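PDB 6BLJ: serine-tRNA ligase from Naegleria fowleri, which probably charges tRNA(Ser) with serine by way of a seryl-adenylate made from ATP, as class II seryl-tRNA synthetases do. Local coordinates for residues G65-E70 and K118-Y123; K239-I244 and W350-E355; A289-E294 and I304-M309. All coordinates share one frame; numbering follows the deposited sequence.

Contact 1. Residues G65-E70 and K118-Y123; sequences GIISKE and KKLSTY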
loop_
_atom_site.group_PDB
_atom_site.type_symbol
_atom_site.label_atom_id
_atom_site.label_comp_id
_atom_site.label_asym_id
_atom_site.label_seq_id
_atom_site.Cartn_x
_atom_site.Cartn_y
_atom_site.Cartn_z
ATOM N N GLY A 65 37.193 29.177 -28.983
ATOM C CA GLY A 65 37.729 29.546 -30.283
ATOM C C GLY A 65 38.419 30.895 -30.265
ATOM O O GLY A 65 39.439 31.089 -30.930
ATOM N N ILE A 66 37.863 31.855 -29.519
ATOM C CA ILE A 66 38.494 33.170 -29.427
ATOM C C ILE A 66 39.895 33.047 -28.837
ATOM O O ILE A 66 40.834 33.720 -29.277
ATOM C CB ILE A 66 37.614 34.131 -28.608
ATOM C CG1 ILE A 66 36.270 34.345 -29.312
ATOM C CG2 ILE A 66 38.342 35.458 -28.378
ATOM C CD1 ILE A 66 35.323 35.225 -28.546
ATOM N N ILE A 67 40.071 32.155 -27.860
ATOM C CA ILE A 67 41.387 32.010 -27.244
ATOM C C ILE A 67 42.341 31.311 -28.208
ATOM O O ILE A 67 43.484 31.746 -28.396
ATOM C CB ILE A 67 41.283 31.249 -25.908
ATOM C CG1 ILE A 67 40.525 32.070 -24.852
ATOM C CG2 ILE A 67 42.680 30.884 -25.405
ATOM C CD1 ILE A 67 40.201 31.280 -23.575
ATOM N N SER A 68 41.892 30.213 -28.829
ATOM C CA SER A 68 42.803 29.445 -29.679
ATOM C C SER A 68 43.249 30.248 -30.892
ATOM O O SER A 68 44.392 30.102 -31.338
ATOM C CB SER A 68 42.144 28.135 -30.121
ATOM O OG SER A 68 40.810 28.355 -30.528
ATOM N N LYS A 69 42.375 31.108 -31.427
ATOM C CA LYS A 69 42.774 31.955 -32.550
ATOM C C LYS A 69 43.847 32.953 -32.126
ATOM O O LYS A 69 44.822 33.173 -32.858
ATOM C CB LYS A 69 41.569 32.692 -33.141
ATOM C CG LYS A 69 41.969 33.739 -34.195
ATOM C CD LYS A 69 41.121 33.665 -35.459
ATOM C CE LYS A 69 41.552 34.723 -36.478
ATOM N NZ LYS A 69 43.001 34.622 -36.868
ATOM N N GLU A 70 43.699 33.542 -30.933
ATOM C CA GLU A 70 44.719 34.465 -30.445
ATOM C C GLU A 70 46.028 33.736 -30.197
ATOM O O GLU A 70 47.102 34.228 -30.573
ATOM C CB GLU A 70 44.238 35.162 -29.167
ATOM C CG GLU A 70 45.294 36.031 -28.476
ATOM C CD GLU A 70 45.783 37.195 -29.333
ATOM O OE1 GLU A 70 45.120 37.540 -30.338
ATOM O OE2 GLU A 70 46.837 37.773 -28.989
ATOM N N LYS A 118 46.310 29.614 -22.261
ATOM C CA LYS A 118 45.952 28.207 -22.337
ATOM C C LYS A 118 45.363 27.731 -21.019
ATOM O O LYS A 118 44.465 26.878 -21.023
ATOM C CB LYS A 118 47.179 27.369 -22.717
ATOM C CG LYS A 118 47.849 27.797 -24.022
ATOM C CD LYS A 118 48.766 26.715 -24.569
ATOM C CE LYS A 118 50.127 27.280 -24.924
ATOM N NZ LYS A 118 50.673 26.637 -26.156
ATOM N N LYS A 119 45.809 28.304 -19.894
ATOM C CA LYS A 119 45.190 27.979 -18.609
ATOM C C LYS A 119 43.748 28.472 -18.558
ATOM O O LYS A 119 42.867 27.812 -17.990
ATOM C CB LYS A 119 45.969 28.613 -17.453
ATOM C CG LYS A 119 47.236 27.909 -17.005
ATOM C CD LYS A 119 47.730 28.565 -15.719
ATOM C CE LYS A 119 48.842 27.780 -15.044
ATOM N NZ LYS A 119 50.184 28.083 -15.621
ATOM N N LEU A 120 43.507 29.658 -19.118
ATOM C CA LEU A 120 42.169 30.228 -19.120
ATOM C C LEU A 120 41.202 29.340 -19.893
ATOM O O LEU A 120 40.069 29.109 -19.452
ATOM C CB LEU A 120 42.222 31.642 -19.703
ATOM C CG LEU A 120 40.908 32.390 -19.926
ATOM C CD1 LEU A 120 40.172 32.504 -18.590
ATOM C CD2 LEU A 120 41.166 33.769 -20.534
ATOM N N SER A 121 41.628 28.846 -21.065
ATOM C CA SER A 121 40.758 27.977 -21.861
ATOM C C SER A 121 40.420 26.702 -21.089
ATOM O O SER A 121 39.269 26.245 -21.095
ATOM C CB SER A 121 41.417 27.652 -23.204
ATOM O OG SER A 121 40.544 26.908 -24.046
ATOM N N THR A 122 41.418 26.111 -20.430
ATOM C CA THR A 122 41.185 24.928 -19.605
ATOM C C THR A 122 40.213 25.237 -18.471
ATOM O O THR A 122 39.283 24.469 -18.203
ATOM C CB THR A 122 42.513 24.438 -19.027
ATOM O OG1 THR A 122 43.363 23.987 -20.088
ATOM C CG2 THR A 122 42.277 23.296 -18.025
ATOM N N TYR A 123 40.412 26.373 -17.806
ATOM C CA TYR A 123 39.517 26.787 -16.737
ATOM C C TYR A 123 38.086 26.933 -17.244
ATOM O O TYR A 123 37.143 26.400 -16.643
ATOM C CB TYR A 123 40.029 28.097 -16.135
ATOM C CG TYR A 123 39.108 28.722 -15.121
ATOM C CD1 TYR A 123 39.068 28.267 -13.812
ATOM C CD2 TYR A 123 38.300 29.796 -15.469
ATOM C CE1 TYR A 123 38.224 28.852 -12.876
ATOM C CE2 TYR A 123 37.459 30.386 -14.542
ATOM C CZ TYR A 123 37.424 29.909 -13.249
ATOM O OH TYR A 123 36.586 30.492 -12.326
#
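Where Ile67 meets Leu120 and Ser121, the shortest polar bond close by is a backbone one, Tyr123 N to Lys119 O at 2.9 Å, a routine rung of the second helix. Nothing polar passes between the two helices here; the contact is made of carbon against carbon, and Ile67 supplies all of it from its side. Its CG1 branch stands anti to the carbonyl carbon (chi1 -67°) and stays extended at chi2, 171°, which carries the terminal methyl toward helix 114-147. That methyl, CD1, lands close against the backbone of its partner, with Ser121 CA 3.8 Å from Ile67 CD1. Leu120 closes in from beside it: its CG lies 3.9 Å from Ile67 CD1, and its CD2 is barely farther. The second branch of the isoleucine leans on the serine, Ile67 CG2 being 4.1 Å from Ser121 CB. With Leu117 and Ile124 also touching Ile67, the isoleucine sits among four residues spaced i, i+3, i+4 and i+7, a knobs-into-holes fit. This is the antiparallel helical hairpin of the N-terminal arm of seryl-tRNA synthetases, a long coiled coil that in relatives reaches out to the long variable arm of tRNA(Ser). The segments belong to its far part, near the insertion that joins the two helices. The small Ser121 is consistent with the close approach of the backbones, Ile67 CA and Ser121 CA being 6.8 Å apart, and it offers its CB, not its hydroxyl, to the isoleucine. Phe99 of the joining insertion also packs on Ile67, while Val91 and Val95 lie against Leu120. Lys119 forms a salt bridge with Asp84 of the same insertion.

Contact 2. Residues K239-I244 and W350-E355; sequences KGYMPI and WEMFDE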
loop_
_atom_site.group_PDB
_atom_site.type_symbol
_atom_site.label_atom_id
_atom_site.label_comp_id
_atom_site.label_asym_id
_atom_site.label_seq_id
_atom_site.Cartn_x
_atom_site.Cartn_y
_atom_site.Cartn_z
ATOM N N LYS A 239 -11.771 -12.691 -36.848
ATOM C CA LYS A 239 -11.665 -11.320 -37.332
ATOM C C LYS A 239 -10.215 -10.883 -37.497
ATOM O O LYS A 239 -9.949 -9.686 -37.650
ATOM C CB LYS A 239 -12.396 -10.353 -36.399
ATOM C CG LYS A 239 -13.895 -10.632 -36.273
ATOM C CD LYS A 239 -14.590 -9.590 -35.409
ATOM C CE LYS A 239 -16.078 -9.847 -35.337
ATOM N NZ LYS A 239 -16.773 -9.333 -36.529
ATOM N N GLY A 240 -9.274 -11.820 -37.449
ATOM C CA GLY A 240 -7.875 -11.488 -37.620
ATOM C C GLY A 240 -7.163 -11.039 -36.365
ATOM O O GLY A 240 -6.059 -10.487 -36.465
ATOM N N TYR A 241 -7.743 -11.260 -35.186
ATOM C CA TYR A 241 -7.075 -10.914 -33.935
ATOM C C TYR A 241 -6.261 -12.113 -33.455
ATOM O O TYR A 241 -6.812 -13.189 -33.217
ATOM C CB TYR A 241 -8.092 -10.456 -32.885
ATOM C CG TYR A 241 -8.648 -9.066 -33.153
ATOM C CD1 TYR A 241 -9.457 -8.819 -34.270
ATOM C CD2 TYR A 241 -8.392 -8.011 -32.282
ATOM C CE1 TYR A 241 -9.973 -7.543 -34.527
ATOM C CE2 TYR A 241 -8.907 -6.735 -32.520
ATOM C CZ TYR A 241 -9.699 -6.508 -33.646
ATOM O OH TYR A 241 -10.203 -5.246 -33.889
ATOM N N MET A 242 -4.953 -11.920 -33.330
ATOM C CA MET A 242 -4.043 -12.984 -32.910
ATOM C C MET A 242 -4.254 -13.350 -31.440
ATOM O O MET A 242 -4.021 -12.522 -30.555
ATOM C CB MET A 242 -2.604 -12.533 -33.147
ATOM C CG MET A 242 -1.574 -13.392 -32.472
ATOM S SD MET A 242 -1.233 -14.880 -33.402
ATOM C CE MET A 242 0.368 -14.425 -34.064
ATOM N N PRO A 243 -4.691 -14.572 -31.130
ATOM C CA PRO A 243 -4.786 -14.963 -29.713
ATOM C C PRO A 243 -3.425 -14.876 -29.033
ATOM O O PRO A 243 -2.408 -15.261 -29.607
ATOM C CB PRO A 243 -5.294 -16.410 -29.770
ATOM C CG PRO A 243 -5.959 -16.537 -31.118
ATOM C CD PRO A 243 -5.187 -15.628 -32.035
ATOM N N ILE A 244 -3.404 -14.350 -27.809
ATOM C CA ILE A 244 -2.162 -14.265 -27.048
ATOM C C ILE A 244 -2.462 -14.440 -25.563
ATOM O O ILE A 244 -3.274 -13.719 -24.987
ATOM C CB ILE A 244 -1.389 -12.954 -27.338
ATOM C CG1 ILE A 244 -0.076 -12.895 -26.554
ATOM C CG2 ILE A 244 -2.240 -11.700 -27.086
ATOM C CD1 ILE A 244 0.843 -11.727 -27.006
ATOM N N TRP A 350 -8.637 6.163 -35.088
ATOM C CA TRP A 350 -10.050 6.475 -34.862
ATOM C C TRP A 350 -10.960 5.521 -35.625
ATOM O O TRP A 350 -12.030 5.146 -35.129
ATOM C CB TRP A 350 -10.334 7.943 -35.228
ATOM C CG TRP A 350 -9.595 8.831 -34.281
ATOM C CD1 TRP A 350 -8.531 9.640 -34.560
ATOM C CD2 TRP A 350 -9.790 8.893 -32.862
ATOM N NE1 TRP A 350 -8.079 10.235 -33.406
ATOM C CE2 TRP A 350 -8.833 9.788 -32.349
ATOM C CE3 TRP A 350 -10.694 8.288 -31.978
ATOM C CZ2 TRP A 350 -8.754 10.095 -30.993
ATOM C CZ3 TRP A 350 -10.618 8.597 -30.631
ATOM C CH2 TRP A 350 -9.652 9.487 -30.150
ATOM N N GLU A 351 -10.563 5.121 -36.834
ATOM C CA GLU A 351 -11.310 4.076 -37.529
ATOM C C GLU A 351 -11.228 2.750 -36.776
ATOM O O GLU A 351 -12.218 2.009 -36.686
ATOM C CB GLU A 351 -10.793 3.935 -38.963
ATOM C CG GLU A 351 -11.067 5.171 -39.814
ATOM C CD GLU A 351 -10.326 5.158 -41.140
ATOM O OE1 GLU A 351 -9.671 4.143 -41.456
ATOM O OE2 GLU A 351 -10.390 6.172 -41.863
ATOM N N MET A 352 -10.066 2.440 -36.204
ATOM C CA MET A 352 -9.933 1.193 -35.453
ATOM C C MET A 352 -10.771 1.220 -34.173
ATOM O O MET A 352 -11.296 0.181 -33.744
ATOM C CB MET A 352 -8.455 0.933 -35.144
ATOM C CG MET A 352 -8.155 -0.437 -34.549
ATOM S SD MET A 352 -8.669 -1.780 -35.645
ATOM C CE MET A 352 -7.708 -1.433 -37.126
ATOM N N PHE A 353 -10.885 2.391 -33.541
ATOM C CA PHE A 353 -11.757 2.555 -32.383
ATOM C C PHE A 353 -13.183 2.119 -32.712
ATOM O O PHE A 353 -13.790 1.328 -31.981
ATOM C CB PHE A 353 -11.711 4.027 -31.929
ATOM C CG PHE A 353 -12.593 4.349 -30.733
ATOM C CD1 PHE A 353 -12.085 4.274 -29.437
ATOM C CD2 PHE A 353 -13.911 4.752 -30.902
ATOM C CE1 PHE A 353 -12.879 4.577 -28.335
ATOM C CE2 PHE A 353 -14.710 5.056 -29.803
ATOM C CZ PHE A 353 -14.192 4.973 -28.520
ATOM N N ASP A 354 -13.723 2.617 -33.834
ATOM C CA ASP A 354 -15.065 2.236 -34.267
ATOM C C ASP A 354 -15.161 0.739 -34.542
ATOM O O ASP A 354 -16.176 0.107 -34.224
ATOM C CB ASP A 354 -15.456 3.028 -35.526
ATOM C CG ASP A 354 -15.630 4.516 -35.256
ATOM O OD1 ASP A 354 -15.814 4.895 -34.085
ATOM O OD2 ASP A 354 -15.595 5.305 -36.217
ATOM N N GLU A 355 -14.122 0.160 -35.156
ATOM C CA GLU A 355 -14.126 -1.273 -35.434
ATOM C C GLU A 355 -14.168 -2.087 -34.142
ATOM O O GLU A 355 -14.904 -3.077 -34.049
ATOM C CB GLU A 355 -12.893 -1.661 -36.263
ATOM C CG GLU A 355 -12.729 -3.182 -36.443
ATOM C CD GLU A 355 -11.469 -3.588 -37.218
ATOM O OE1 GLU A 355 -11.181 -2.984 -38.275
ATOM O OE2 GLU A 355 -10.758 -4.513 -36.747
#
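Tyr241 reaches Glu355 by an uncommon route: its hydroxyl donates to OE2 from the anti side of the carboxylate, with Tyr241 OH 3.0 Å from Glu355 OE2 and 26° out of the carboxylate plane. The setting is the mixed, largely antiparallel sheet of the class II synthetase core, where helix 348-366 packs near strand 242-245, which pairs in parallel with strand 304-313 and carries the sheet on to a strand of the second subunit. Tyr241 sits at the junction between strand 242-245 and helix 220-238, a helix-then-strand order consistent with class II motif 1. Gly240, with positive phi, is the C-prime residue of the Schellman motif that ends the helix, and Tyr241 N closes it by bonding Leu236 O.

The two side chains come at each other from opposite directions. Glu355 has CG anti to its backbone N (chi1 173°) and runs on extended, carrying OE2 off the helix to the edge of the phenol ring, near the ring plane. The ring and carboxylate planes stand 72° apart. OE2 is gripped twice, because Lys305 of strand 304-313 forms a salt bridge with it; the lysine probably keeps the carboxylate ionised. Lys305, Cys307, Gln338 and Val340 all pack on the tyrosine, bedding it on two strands of the sheet. Met352, bent at chi2 and chi3, brings its SD to 4.2 Å from Tyr241 OH.

Contact 3. Residues A289-E294 and I304-M309; sequences AAFHLE and IKYCGM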
loop_
_atom_site.group_PDB
_atom_site.type_symbol
_atom_site.label_atom_id
_atom_site.label_comp_id
_atom_site.label_asym_id
_atom_site.label_seq_id
_atom_site.Cartn_x
_atom_site.Cartn_y
_atom_site.Cartn_z
ATOM N N ALA A 289 0.866 -4.522 -23.911
ATOM C CA ALA A 289 1.538 -3.255 -24.182
ATOM C C ALA A 289 3.043 -3.379 -23.976
ATOM O O ALA A 289 3.831 -2.998 -24.845
ATOM C CB ALA A 289 0.962 -2.146 -23.292
ATOM N N ALA A 290 3.463 -3.931 -22.831
ATOM C CA ALA A 290 4.894 -4.039 -22.547
ATOM C C ALA A 290 5.596 -4.940 -23.560
ATOM O O ALA A 290 6.779 -4.744 -23.849
ATOM C CB ALA A 290 5.111 -4.559 -21.120
ATOM N N PHE A 291 4.861 -5.901 -24.134
ATOM C CA PHE A 291 5.368 -6.768 -25.196
ATOM C C PHE A 291 5.961 -5.964 -26.349
ATOM O O PHE A 291 6.863 -6.447 -27.044
ATOM C CB PHE A 291 4.206 -7.656 -25.685
ATOM C CG PHE A 291 4.567 -8.676 -26.751
ATOM C CD1 PHE A 291 4.834 -9.995 -26.407
ATOM C CD2 PHE A 291 4.552 -8.339 -28.100
ATOM C CE1 PHE A 291 5.139 -10.952 -27.391
ATOM C CE2 PHE A 291 4.851 -9.280 -29.077
ATOM C CZ PHE A 291 5.143 -10.587 -28.727
ATOM N N HIS A 292 5.491 -4.736 -26.555
ATOM C CA HIS A 292 5.935 -3.920 -27.678
ATOM C C HIS A 292 7.052 -2.951 -27.321
ATOM O O HIS A 292 7.455 -2.153 -28.176
ATOM C CB HIS A 292 4.744 -3.166 -28.277
ATOM C CG HIS A 292 3.748 -4.082 -28.917
ATOM N ND1 HIS A 292 2.703 -4.651 -28.218
ATOM C CD2 HIS A 292 3.693 -4.605 -30.166
ATOM C CE1 HIS A 292 2.021 -5.451 -29.021
ATOM N NE2 HIS A 292 2.599 -5.438 -30.208
ATOM N N LEU A 293 7.580 -3.028 -26.099
ATOM C CA LEU A 293 8.644 -2.134 -25.658
ATOM C C LEU A 293 9.750 -2.022 -26.697
ATOM O O LEU A 293 10.317 -3.031 -27.137
ATOM C CB LEU A 293 9.230 -2.635 -24.336
ATOM C CG LEU A 293 10.415 -1.830 -23.789
ATOM C CD1 LEU A 293 9.991 -0.436 -23.362
ATOM C CD2 LEU A 293 11.088 -2.567 -22.631
ATOM N N GLU A 294 10.042 -0.780 -27.089
ATOM C CA GLU A 294 11.205 -0.444 -27.918
ATOM C C GLU A 294 11.194 -1.140 -29.274
ATOM O O GLU A 294 12.245 -1.392 -29.861
ATOM C CB GLU A 294 12.508 -0.742 -27.168
ATOM C CG GLU A 294 12.850 0.352 -26.147
ATOM C CD GLU A 294 13.697 -0.141 -24.987
ATOM O OE1 GLU A 294 14.259 -1.248 -25.093
ATOM O OE2 GLU A 294 13.788 0.572 -23.960
ATOM N N ILE A 304 -1.585 -4.136 -35.964
ATOM C CA ILE A 304 -1.314 -5.359 -35.214
ATOM C C ILE A 304 -2.494 -5.594 -34.286
ATOM O O ILE A 304 -2.775 -4.763 -33.420
ATOM C CB ILE A 304 -0.009 -5.256 -34.414
ATOM C CG1 ILE A 304 1.170 -4.961 -35.339
ATOM C CG2 ILE A 304 0.238 -6.532 -33.625
ATOM C CD1 ILE A 304 2.427 -4.633 -34.596
ATOM N N LYS A 305 -3.176 -6.721 -34.451
ATOM C CA LYS A 305 -4.396 -7.009 -33.705
ATOM C C LYS A 305 -4.177 -8.238 -32.829
ATOM O O LYS A 305 -3.754 -9.289 -33.325
ATOM C CB LYS A 305 -5.575 -7.246 -34.647
ATOM C CG LYS A 305 -5.928 -6.081 -35.596
ATOM C CD LYS A 305 -7.105 -6.486 -36.493
ATOM C CE LYS A 305 -7.497 -5.390 -37.476
ATOM N NZ LYS A 305 -8.675 -5.803 -38.288
ATOM N N TYR A 306 -4.443 -8.100 -31.531
ATOM C CA TYR A 306 -4.274 -9.186 -30.568
ATOM C C TYR A 306 -5.582 -9.470 -29.852
ATOM O O TYR A 306 -6.359 -8.551 -29.556
ATOM C CB TYR A 306 -3.196 -8.860 -29.529
ATOM C CG TYR A 306 -1.787 -9.062 -30.040
ATOM C CD1 TYR A 306 -1.310 -10.334 -30.317
ATOM C CD2 TYR A 306 -0.925 -7.984 -30.215
ATOM C CE1 TYR A 306 -0.010 -10.539 -30.792
ATOM C CE2 TYR A 306 0.384 -8.178 -30.666
ATOM C CZ TYR A 306 0.826 -9.459 -30.952
ATOM O OH TYR A 306 2.103 -9.659 -31.407
ATOM N N CYS A 307 -5.824 -10.753 -29.604
ATOM C CA CYS A 307 -6.937 -11.247 -28.792
ATOM C C CYS A 307 -6.309 -11.722 -27.486
ATOM O O CYS A 307 -5.867 -12.863 -27.384
ATOM C CB CYS A 307 -7.696 -12.396 -29.518
ATOM S SG CYS A 307 -8.825 -13.287 -28.431
ATOM N N GLY A 308 -6.251 -10.833 -26.494
ATOM C CA GLY A 308 -5.554 -11.144 -25.254
ATOM C C GLY A 308 -6.417 -11.964 -24.312
ATOM O O GLY A 308 -7.620 -11.750 -24.188
ATOM N N MET A 309 -5.769 -12.878 -23.603
ATOM C CA MET A 309 -6.461 -13.785 -22.701
ATOM C C MET A 309 -5.688 -13.851 -21.396
ATOM O O MET A 309 -4.485 -14.131 -21.415
ATOM C CB MET A 309 -6.536 -15.174 -23.345
ATOM C CG MET A 309 -7.053 -16.282 -22.472
ATOM S SD MET A 309 -6.787 -17.853 -23.336
ATOM C CE MET A 309 -7.611 -18.947 -22.167
HETATM O O HOH W 1 3.650 -7.553 -32.011
#
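His292 and Tyr306 meet rim to rim, neither ring over the face of the other. Tyr306 CE2 lies 3.6 Å from His292 NE2 and about as far from the neighbouring CE1, so one ring corner faces one side of the imidazole; the centroids are 5.7 Å apart and the planes 59° to each other. A water spans the polar ends of the pair. It sits in the plane of the phenol ring, 2.7 Å from Tyr306 OH, and takes a weak hydrogen bond from His292 NE2 at 3.0 Å. Phe291 comes in across the tyrosine at about a right angle, its CE2 3.6 Å from Tyr306 OH, while its CD2 rests over the centre of one imidazole face, 3.9 Å above the plane. Ile304 adds a looser touch, its CG2 4.3 Å from His292 NE2.

Two neighbouring residues reach the same tyrosine from a type I turn that runs from Ala290 to Leu293. With chi1 at -177°, the Phe291 ring swings out opposite its backbone N, whereas His292 holds CG beside its own N, and the two rings are thereby brought together. Tyr306 rides on strand 304-313, which with strand 332-342 forms the antiparallel pair of class II motif 2, leading to Arg314 in the AMP pocket. Beyond the first shell, Phe216 of the second subunit meets Phe291 edge-to-face, and Gln208 of that subunit bonds Ala290 O, so the turn is also part of the interface with the second subunit.

His292 ND1 gives its proton to Ile288 O, which helps set the rotation of the imidazole. A neutral ring would then leave NE2 as an acceptor for the water; donation by NE2, as the weak geometry suggests, would need a doubly protonated ring, and the charge stays open.

Contact 1 stands apart, its centre about 55 Å from that of contact 3 and 62 Å from that of contact 2: it lies in the helical arm, the others in the catalytic core. All three are largely buried, yet contact 1 is purely apolar, contact 2 turns on a charged carboxylate, and contact 3 mixes aromatic rims with a bridging water. Contacts 2 and 3 share one sheet, as strands 242-245 and 304-313 run side by side and parallel; Met242 N and O pair with Lys305 O and Cys307 N. Both also touch the second subunit, which leaves the segments of contact 1 alone.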